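Local coordinates for protein N-acetylglucosaminidase (Paenibacillus barengoltzii, PDB 6INX) that hydrolyses N-acetylglucosamine-containing glycans as a family 18 glycoside hydrolase, probably cleaving the chitobiose core of N-linked oligosaccharides, at residues S82-A85 with G86-A89; D142-G145 with E146-G149; A160-Y163 with Y164-T168; G262-F265 with T266-A269. All blocks are in the same frame, centred on the assembly; numbering follows the deposited sequence.

Contact 1: residues S82-A85 with G86-A89; sequences STEA and GRQA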
loop_
_atom_site.group_PDB
_atom_site.type_symbol
_atom_site.label_atom_id
_atom_site.label_comp_id
_atom_site.label_asym_id
_atom_site.label_seq_id
_atom_site.Cartn_x
_atom_site.Cartn_y
_atom_site.Cartn_z
ATOM N N SER A 82 -13.062 -11.159 22.219
ATOM C CA SER A 82 -14.449 -11.082 21.780
ATOM C C SER A 82 -15.460 -11.206 22.914
ATOM O O SER A 82 -16.640 -10.916 22.687
ATOM C CB SER A 82 -14.736 -12.158 20.722
ATOM O OG SER A 82 -14.785 -13.452 21.300
ATOM N N THR A 83 -15.049 -11.636 24.107
ATOM C CA THR A 83 -15.969 -11.773 25.231
ATOM C C THR A 83 -15.357 -11.143 26.470
ATOM O O THR A 83 -14.131 -11.056 26.606
ATOM C CB THR A 83 -16.329 -13.237 25.550
ATOM O OG1 THR A 83 -15.183 -13.922 26.065
ATOM C CG2 THR A 83 -16.865 -13.961 24.320
ATOM N N GLU A 84 -16.231 -10.699 27.376
ATOM C CA GLU A 84 -15.751 -10.218 28.663
ATOM C C GLU A 84 -14.968 -11.303 29.393
ATOM O O GLU A 84 -13.940 -11.025 30.020
ATOM C CB GLU A 84 -16.928 -9.729 29.509
ATOM C CG GLU A 84 -16.517 -9.193 30.868
ATOM C CD GLU A 84 -15.789 -7.868 30.786
ATOM O OE1 GLU A 84 -16.064 -7.083 29.850
ATOM O OE2 GLU A 84 -14.943 -7.603 31.664
ATOM N N ALA A 85 -15.429 -12.556 29.302
ATOM C CA ALA A 85 -14.728 -13.648 29.968
ATOM C C ALA A 85 -13.315 -13.809 29.428
ATOM O O ALA A 85 -12.368 -14.002 30.195
ATOM C CB ALA A 85 -15.505 -14.953 29.784
ATOM N N GLY A 86 -13.159 -13.739 28.103
ATOM C CA GLY A 86 -11.839 -13.893 27.516
ATOM C C GLY A 86 -10.914 -12.735 27.828
ATOM O O GLY A 86 -9.710 -12.937 28.009
ATOM N N ARG A 87 -11.455 -11.514 27.895
ATOM C CA ARG A 87 -10.635 -10.367 28.281
ATOM C C ARG A 87 -10.184 -10.485 29.729
ATOM O O ARG A 87 -9.023 -10.203 30.050
ATOM C CB ARG A 87 -11.389 -9.058 28.036
ATOM C CG ARG A 87 -11.663 -8.807 26.559
ATOM C CD ARG A 87 -12.334 -7.467 26.311
ATOM N NE ARG A 87 -13.667 -7.340 26.899
ATOM C CZ ARG A 87 -14.814 -7.543 26.255
ATOM N NH1 ARG A 87 -14.831 -7.933 24.988
ATOM N NH2 ARG A 87 -15.961 -7.349 26.895
ATOM N N GLN A 88 -11.079 -10.933 30.615
ATOM C CA GLN A 88 -10.678 -11.181 31.999
ATOM C C GLN A 88 -9.651 -12.304 32.093
ATOM O O GLN A 88 -8.729 -12.250 32.920
ATOM C CB GLN A 88 -11.901 -11.513 32.855
ATOM C CG GLN A 88 -12.913 -10.388 33.025
ATOM C CD GLN A 88 -12.376 -9.227 33.842
ATOM O OE1 GLN A 88 -11.452 -9.391 34.643
ATOM N NE2 GLN A 88 -12.956 -8.042 33.642
ATOM N N ALA A 89 -9.812 -13.358 31.282
ATOM C CA ALA A 89 -8.851 -14.459 31.318
ATOM C C ALA A 89 -7.465 -13.997 30.893
ATOM O O ALA A 89 -6.463 -14.388 31.503
ATOM C CB ALA A 89 -9.337 -15.609 30.436
HETATM O O HOH W 1 -13.391 -6.249 29.516
#

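Contact 2: residues D142-G145 with E146-G149; sequences DRQG and ERDG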
loop_
_atom_site.group_PDB
_atom_site.type_symbol
_atom_site.label_atom_id
_atom_site.label_comp_id
_atom_site.label_asym_id
_atom_site.label_seq_id
_atom_site.Cartn_x
_atom_site.Cartn_y
_atom_site.Cartn_z
ATOM N N ASP A 142 -2.407 -3.301 37.195
ATOM C CA ASP A 142 -2.326 -2.243 38.199
ATOM C C ASP A 142 -2.747 -2.753 39.571
ATOM O O ASP A 142 -2.125 -2.412 40.583
ATOM C CB ASP A 142 -3.185 -1.056 37.782
ATOM C CG ASP A 142 -2.497 -0.169 36.755
ATOM O OD1 ASP A 142 -1.321 -0.431 36.400
ATOM O OD2 ASP A 142 -3.143 0.800 36.313
ATOM N N ARG A 143 -3.786 -3.584 39.631
ATOM C CA ARG A 143 -4.169 -4.171 40.911
ATOM C C ARG A 143 -3.042 -5.018 41.489
ATOM O O ARG A 143 -2.791 -4.994 42.702
ATOM C CB ARG A 143 -5.449 -4.988 40.753
ATOM C CG ARG A 143 -6.698 -4.127 40.682
ATOM C CD ARG A 143 -7.054 -3.540 42.039
ATOM N NE ARG A 143 -7.307 -4.595 43.012
ATOM C CZ ARG A 143 -6.556 -4.835 44.083
ATOM N NH1 ARG A 143 -5.482 -4.082 44.350
ATOM N NH2 ARG A 143 -6.886 -5.833 44.890
ATOM N N GLN A 144 -2.348 -5.780 40.645
ATOM C CA GLN A 144 -1.229 -6.565 41.154
ATOM C C GLN A 144 -0.071 -5.666 41.570
ATOM O O GLN A 144 0.605 -5.938 42.567
ATOM C CB GLN A 144 -0.789 -7.607 40.127
ATOM C CG GLN A 144 0.228 -8.617 40.654
ATOM C CD GLN A 144 -0.300 -9.416 41.827
ATOM O OE1 GLN A 144 -1.465 -9.821 41.848
ATOM N NE2 GLN A 144 0.556 -9.647 42.815
ATOM N N GLY A 145 0.164 -4.584 40.831
ATOM C CA GLY A 145 1.176 -3.630 41.248
ATOM C C GLY A 145 0.841 -2.954 42.564
ATOM O O GLY A 145 1.740 -2.616 43.341
ATOM N N GLU A 146 -0.447 -2.740 42.833
ATOM C CA GLU A 146 -0.833 -2.213 44.136
ATOM C C GLU A 146 -0.475 -3.200 45.239
ATOM O O GLU A 146 0.112 -2.819 46.260
ATOM C CB GLU A 146 -2.327 -1.885 44.139
ATOM C CG GLU A 146 -2.661 -0.685 43.259
ATOM C CD GLU A 146 -4.072 -0.723 42.702
ATOM O OE1 GLU A 146 -4.934 -1.451 43.245
ATOM O OE2 GLU A 146 -4.312 -0.010 41.704
ATOM N N ARG A 147 -0.789 -4.485 45.038
ATOM C CA ARG A 147 -0.458 -5.494 46.042
ATOM C C ARG A 147 1.046 -5.573 46.271
ATOM O O ARG A 147 1.503 -5.717 47.412
ATOM C CB ARG A 147 -0.964 -6.871 45.599
ATOM C CG ARG A 147 -2.461 -6.997 45.443
ATOM C CD ARG A 147 -2.818 -8.375 44.873
ATOM N NE ARG A 147 -4.240 -8.495 44.574
ATOM C CZ ARG A 147 -4.762 -8.601 43.352
ATOM N NH1 ARG A 147 -3.985 -8.619 42.268
ATOM N NH2 ARG A 147 -6.077 -8.700 43.217
ATOM N N ASP A 148 1.827 -5.488 45.200
ATOM C CA ASP A 148 3.262 -5.715 45.254
ATOM C C ASP A 148 4.062 -4.443 45.479
ATOM O O ASP A 148 5.292 -4.505 45.524
ATOM C CB ASP A 148 3.746 -6.409 43.972
ATOM C CG ASP A 148 3.251 -7.839 43.861
ATOM O OD1 ASP A 148 3.215 -8.370 42.729
ATOM O OD2 ASP A 148 2.897 -8.428 44.912
ATOM N N GLY A 149 3.399 -3.302 45.617
ATOM C CA GLY A 149 4.094 -2.058 45.891
ATOM C C GLY A 149 4.950 -1.560 44.750
ATOM O O GLY A 149 6.012 -0.969 44.988
#

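Contact 3: residues A160-Y163 with Y164-T168; sequences ADQY and YIDGT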
loop_
_atom_site.group_PDB
_atom_site.type_symbol
_atom_site.label_atom_id
_atom_site.label_comp_id
_atom_site.label_asym_id
_atom_site.label_seq_id
_atom_site.Cartn_x
_atom_site.Cartn_y
_atom_site.Cartn_z
ATOM N N ALA A 160 2.759 -0.697 11.255
ATOM C CA ALA A 160 3.253 0.648 10.993
ATOM C C ALA A 160 2.364 1.483 10.078
ATOM O O ALA A 160 2.441 2.714 10.126
ATOM C CB ALA A 160 4.644 0.580 10.360
ATOM N N ASP A 161 1.523 0.871 9.268
ATOM C CA ASP A 161 0.879 1.561 8.160
ATOM C C ASP A 161 -0.586 1.856 8.484
ATOM O O ASP A 161 -1.104 1.522 9.562
ATOM C CB ASP A 161 1.029 0.734 6.878
ATOM C CG ASP A 161 1.128 1.587 5.614
ATOM O OD1 ASP A 161 0.710 2.762 5.627
ATOM O OD2 ASP A 161 1.612 1.049 4.595
ATOM N N GLN A 162 -1.258 2.458 7.499
ATOM C CA GLN A 162 -2.626 2.936 7.667
ATOM C C GLN A 162 -3.569 1.835 8.140
ATOM O O GLN A 162 -4.483 2.095 8.927
ATOM C CB GLN A 162 -3.131 3.524 6.346
ATOM C CG GLN A 162 -4.509 4.170 6.438
ATOM C CD GLN A 162 -4.513 5.460 7.234
ATOM O OE1 GLN A 162 -3.719 6.366 6.970
ATOM N NE2 GLN A 162 -5.408 5.555 8.203
ATOM N N TYR A 163 -3.391 0.610 7.641
ATOM C CA TYR A 163 -4.289 -0.470 8.046
ATOM C C TYR A 163 -4.393 -0.568 9.561
ATOM O O TYR A 163 -5.468 -0.868 10.099
ATOM C CB TYR A 163 -3.835 -1.814 7.452
ATOM C CG TYR A 163 -2.502 -2.309 7.982
ATOM C CD1 TYR A 163 -1.315 -2.023 7.319
ATOM C CD2 TYR A 163 -2.424 -3.053 9.159
ATOM C CE1 TYR A 163 -0.094 -2.465 7.811
ATOM C CE2 TYR A 163 -1.195 -3.488 9.660
ATOM C CZ TYR A 163 -0.042 -3.184 8.975
ATOM O OH TYR A 163 1.175 -3.608 9.456
ATOM N N TYR A 164 -3.282 -0.351 10.270
ATOM C CA TYR A 164 -3.300 -0.591 11.710
ATOM C C TYR A 164 -4.118 0.477 12.423
ATOM O O TYR A 164 -4.891 0.168 13.344
ATOM C CB TYR A 164 -1.878 -0.655 12.271
ATOM C CG TYR A 164 -1.867 -1.167 13.699
ATOM C CD1 TYR A 164 -1.984 -0.278 14.769
ATOM C CD2 TYR A 164 -1.782 -2.531 13.969
ATOM C CE1 TYR A 164 -1.989 -0.731 16.079
ATOM C CE2 TYR A 164 -1.787 -3.005 15.278
ATOM C CZ TYR A 164 -1.895 -2.097 16.325
ATOM O OH TYR A 164 -1.906 -2.548 17.627
ATOM N N ILE A 165 -3.967 1.732 11.994
ATOM C CA ILE A 165 -4.795 2.821 12.499
ATOM C C ILE A 165 -6.265 2.524 12.245
ATOM O O ILE A 165 -7.119 2.736 13.113
ATOM C CB ILE A 165 -4.363 4.139 11.827
ATOM C CG1 ILE A 165 -2.880 4.425 12.092
ATOM C CG2 ILE A 165 -5.253 5.295 12.280
ATOM C CD1 ILE A 165 -2.561 4.677 13.550
ATOM N N ASP A 166 -6.584 2.018 11.046
ATOM C CA ASP A 166 -7.970 1.761 10.682
ATOM C C ASP A 166 -8.571 0.615 11.480
ATOM O O ASP A 166 -9.796 0.550 11.609
ATOM C CB ASP A 166 -8.077 1.446 9.186
ATOM C CG ASP A 166 -7.732 2.640 8.305
ATOM O OD1 ASP A 166 -7.651 3.771 8.832
ATOM O OD2 ASP A 166 -7.562 2.448 7.084
ATOM N N GLY A 167 -7.750 -0.288 12.015
ATOM C CA GLY A 167 -8.252 -1.405 12.788
ATOM C C GLY A 167 -8.209 -1.224 14.287
ATOM O O GLY A 167 -8.518 -2.175 15.018
ATOM N N THR A 168 -7.853 -0.033 14.774
ATOM C CA THR A 168 -7.724 0.211 16.207
ATOM C C THR A 168 -8.284 1.588 16.550
ATOM O O THR A 168 -8.646 2.376 15.669
ATOM C CB THR A 168 -6.258 0.157 16.648
ATOM O OG1 THR A 168 -5.510 1.103 15.879
ATOM C CG2 THR A 168 -5.673 -1.224 16.411
#

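Contact 4: residues G262-F265 with T266-A269; sequences GPDF and TELA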
loop_
_atom_site.group_PDB
_atom_site.type_symbol
_atom_site.label_atom_id
_atom_site.label_comp_id
_atom_site.label_asym_id
_atom_site.label_seq_id
_atom_site.Cartn_x
_atom_site.Cartn_y
_atom_site.Cartn_z
ATOM N N GLY A 262 15.460 -12.171 4.081
ATOM C CA GLY A 262 16.793 -12.338 3.575
ATOM C C GLY A 262 17.720 -12.725 4.705
ATOM O O GLY A 262 17.292 -13.112 5.800
ATOM N N PRO A 263 19.017 -12.615 4.459
ATOM C CA PRO A 263 19.990 -12.940 5.506
ATOM C C PRO A 263 19.846 -12.022 6.714
ATOM O O PRO A 263 19.457 -10.857 6.602
ATOM C CB PRO A 263 21.339 -12.725 4.806
ATOM C CG PRO A 263 21.026 -12.830 3.326
ATOM C CD PRO A 263 19.650 -12.282 3.170
ATOM N N ASP A 264 20.161 -12.559 7.894
ATOM C CA ASP A 264 20.279 -11.681 9.049
ATOM C C ASP A 264 21.553 -10.849 8.949
ATOM O O ASP A 264 22.386 -11.045 8.056
ATOM C CB ASP A 264 20.171 -12.451 10.372
ATOM C CG ASP A 264 21.304 -13.443 10.599
ATOM O OD1 ASP A 264 22.345 -13.393 9.919
ATOM O OD2 ASP A 264 21.142 -14.293 11.503
ATOM N N PHE A 265 21.708 -9.897 9.869
ATOM C CA PHE A 265 22.859 -9.007 9.758
ATOM C C PHE A 265 24.179 -9.765 9.874
ATOM O O PHE A 265 25.153 -9.416 9.203
ATOM C CB PHE A 265 22.790 -7.845 10.747
ATOM C CG PHE A 265 23.839 -6.803 10.493
ATOM C CD1 PHE A 265 23.677 -5.880 9.477
ATOM C CD2 PHE A 265 25.009 -6.781 11.232
ATOM C CE1 PHE A 265 24.641 -4.929 9.215
ATOM C CE2 PHE A 265 25.985 -5.826 10.979
ATOM C CZ PHE A 265 25.797 -4.901 9.967
ATOM N N THR A 266 24.237 -10.791 10.731
ATOM C CA THR A 266 25.432 -11.638 10.790
ATOM C C THR A 266 25.829 -12.125 9.402
ATOM O O THR A 266 26.986 -11.984 8.981
ATOM C CB THR A 266 25.165 -12.849 11.683
ATOM O OG1 THR A 266 24.673 -12.412 12.950
ATOM C CG2 THR A 266 26.453 -13.665 11.873
ATOM N N GLU A 267 24.865 -12.693 8.675
ATOM C CA GLU A 267 25.133 -13.262 7.359
ATOM C C GLU A 267 25.384 -12.179 6.317
ATOM O O GLU A 267 26.197 -12.371 5.407
ATOM C CB GLU A 267 23.957 -14.140 6.938
ATOM C CG GLU A 267 23.979 -15.512 7.564
ATOM C CD GLU A 267 25.349 -16.141 7.485
ATOM O OE1 GLU A 267 26.009 -16.286 8.539
ATOM O OE2 GLU A 267 25.771 -16.471 6.357
ATOM N N LEU A 268 24.694 -11.038 6.424
ATOM C CA LEU A 268 24.956 -9.930 5.506
ATOM C C LEU A 268 26.394 -9.448 5.638
ATOM O O LEU A 268 27.089 -9.229 4.636
ATOM C CB LEU A 268 23.999 -8.777 5.797
ATOM C CG LEU A 268 22.534 -8.960 5.421
ATOM C CD1 LEU A 268 21.729 -7.803 5.991
ATOM C CD2 LEU A 268 22.369 -9.050 3.909
ATOM N N ALA A 269 26.851 -9.255 6.877
ATOM C CA ALA A 269 28.224 -8.820 7.093
ATOM C C ALA A 269 29.213 -9.855 6.573
ATOM O O ALA A 269 30.247 -9.499 5.993
ATOM C CB ALA A 269 28.449 -8.546 8.584
HETATM O O HOH W 2 22.790 -14.223 13.603
#

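Contact 1: residues S82-A85 with G86-A89
Thr83 caps the N terminus of helix 84-100 by taking a hydrogen bond from Gly86 N on its OG1 at 2.9 Å, the classic N-cap bond three residues into the first turn. OG1 lies between the backbone N and the carbonyl carbon (chi1 68°), which brings it over the NH groups of that turn. The close part of the contact is here: Gly86 is buried, and Thr83 O receives Arg87 N at 3.0 Å. The guanidinium of Arg87 folds back over the entry to the helix, with the peptide joining Thr83 and Glu84 lying over one of its faces; NH1 reaches Ala81 O, while the side chain also packs on Asn129 and Leu132 of helix 126-148.

Toward solvent the exposed Glu84 spreads its carboxylate between two partners. Arg87 NH2 meets Glu84 OE1 in a 3.0 Å salt bridge, coming from above the carboxylate plane, the two flat groups being 76° apart. A water accepts from Arg87 NE and donates weakly to the same OE1. The other oxygen, Glu84 OE2, is met nearly end-on by Gln88 NE2 at 2.8 Å, with an N-H...O angle of 172°.

Contact 2: residues D142-G145 with E146-G149
Gln144 stands between Arg147 and Asp148 in the last turns of helix 126-148 and uses both ends of its amide. With CG anti to the backbone N (chi1 -171°) and a bend at the next torsion, the chain turns along the helix toward its C-terminal end. Arg147 crosses it at about a right angle, and Arg147 NH1 donates to Gln144 OE1 at 2.8 Å from above the carbonyl plane, a bent bond of 132°. On the other side of the amide, Gln144 NE2 gives a much straighter bond to Asp148 OD1 at 3.0 Å; NE2 lies above the carboxylate plane, which is turned 60° from the amide. Asp148 OD1 is also bound by Tyr152 OH.

Arg143 and Glu146 form a second pair, their flat groups turned only slightly against each other although the chains cross. Glu146 OE1 sits at the guanidinium edge, where Arg143 NH1 reaches its anti side at 2.9 Å in a salt bridge. The two arginines come close as well, NH2 of Arg143 being 3.4 Å from NH2 of Arg147, a proximity of like charges that the neighbouring acceptors probably soften. Gly149, the first residue to leave helical backbone angles, has positive phi and forms a Schellman motif. Gln144 faces Val95 and Thr99 of helix 84-100, while the next strand, 153-159, follows shortly after this turn.

Contact 3: residues A160-Y163 with Y164-T168
Gln162 and Asp166, one turn apart on helix 162-166, make the side-chain hydrogen bond of this contact. Gln162 NE2 reaches Asp166 OD1 at 2.9 Å, approaching from above the carboxylate while the acceptor lies in the amide plane; the two planes are 36° apart. The glutamine's chi1 is near trans (-175°), and the bend at chi2 carries the amide forward along the helix, toward its C-terminal end. Asp166 OD2 is engaged across the dimer interface in a salt bridge with Arg210 of the second subunit, so the aspartate serves the helix and the assembly at once.

Among the backbone bonds, Tyr164 N donates to Asp161 O at 3.0 Å and Asp166 N to Gln162 O at the same distance. Asp161 OD1 also takes Gln162 N at 2.7 Å, at the start of the helix. This short helix follows strand 153-159 of the TIM barrel, the fold of family 18 glycosidases. At its far end, Thr168 OG1 donates to Tyr164 O at 2.8 Å.

The apolar contacts centre on the two tyrosines. Tyr163 CE2 lies 3.9 Å from Tyr164 CB, at the edge of the Tyr164 ring, and Thr168 CG2 lies over one face of that ring, toward its rim. Tyr164 is buried against Ile156 and Ala158 of strand 153-159, Phe130 of helix 126-148 and Phe220 of helix 213-222. Tyr163 instead meets the Tyr115 ring edge-to-face and packs on Leu208 of the second subunit.

Contact 4: residues G262-F265 with T266-A269
Pro263 and Leu268 meet across the turn that carries strand 260-264 into helix 265-272. Pro263 CB is 3.9 Å from Leu268 CD2, and the two side chains cross at about a right angle; the same CB touches Glu267 CB at 3.7 Å, so the proline ring rests against the first turn of the helix. On another side of the helix, Phe265 directs its ring away from the strand, its CG swung opposite the backbone N (chi1 -170°). The methyls Leu268 CD1 and Ala269 CB approach the ring obliquely, the latter 4.4 Å from Phe265 CE2.

Farther out, the backbone bonds of the first turn begin: Leu268 N donates to Asp264 O at 2.8 Å, and Ala269 N follows with Phe265 O.

Asp264 is the N-cap and forms the polar edge. A chi1 of 64° tucks its carboxylate back over the helix start, where Asp264 OD1 accepts Glu267 N at 2.9 Å. Thr266 lies side by side with Asp264, pointing the same way, and a water joins them: it donates to Asp264 OD2 and accepts from Thr266 OG1. That hydroxyl is also tied to Arg330 N and Cys328 O.

The five-stranded antiparallel sheet beside the barrel is consistent with the alpha+beta insertion found in many family 18 enzymes. Strand 260-264 is one of its outermost strands and pairs with strand 237-241 through Ser238, while Phe265 and Ala269 pack on helix 333-341.

How the contacts relate
From the N terminus the four contacts follow in series, each within a continuous run of chain; none encloses or crosses another, and each closes only a local turn. Contact 1 opens helix 84-100 and contact 2 closes helix 126-148, two neighbouring helices on one side of the chain, with contact centres about 21 Å apart and nearest atoms about 9 Å apart. Contact 3 comes after strand 153-159 and joins the barrel to the second subunit. Contact 4 lies beyond the chain's centre from the other three, about 41 Å from contact 1 between centres, where strand 260-264, at one edge of the five-stranded antiparallel sheet, runs into helix 265-272.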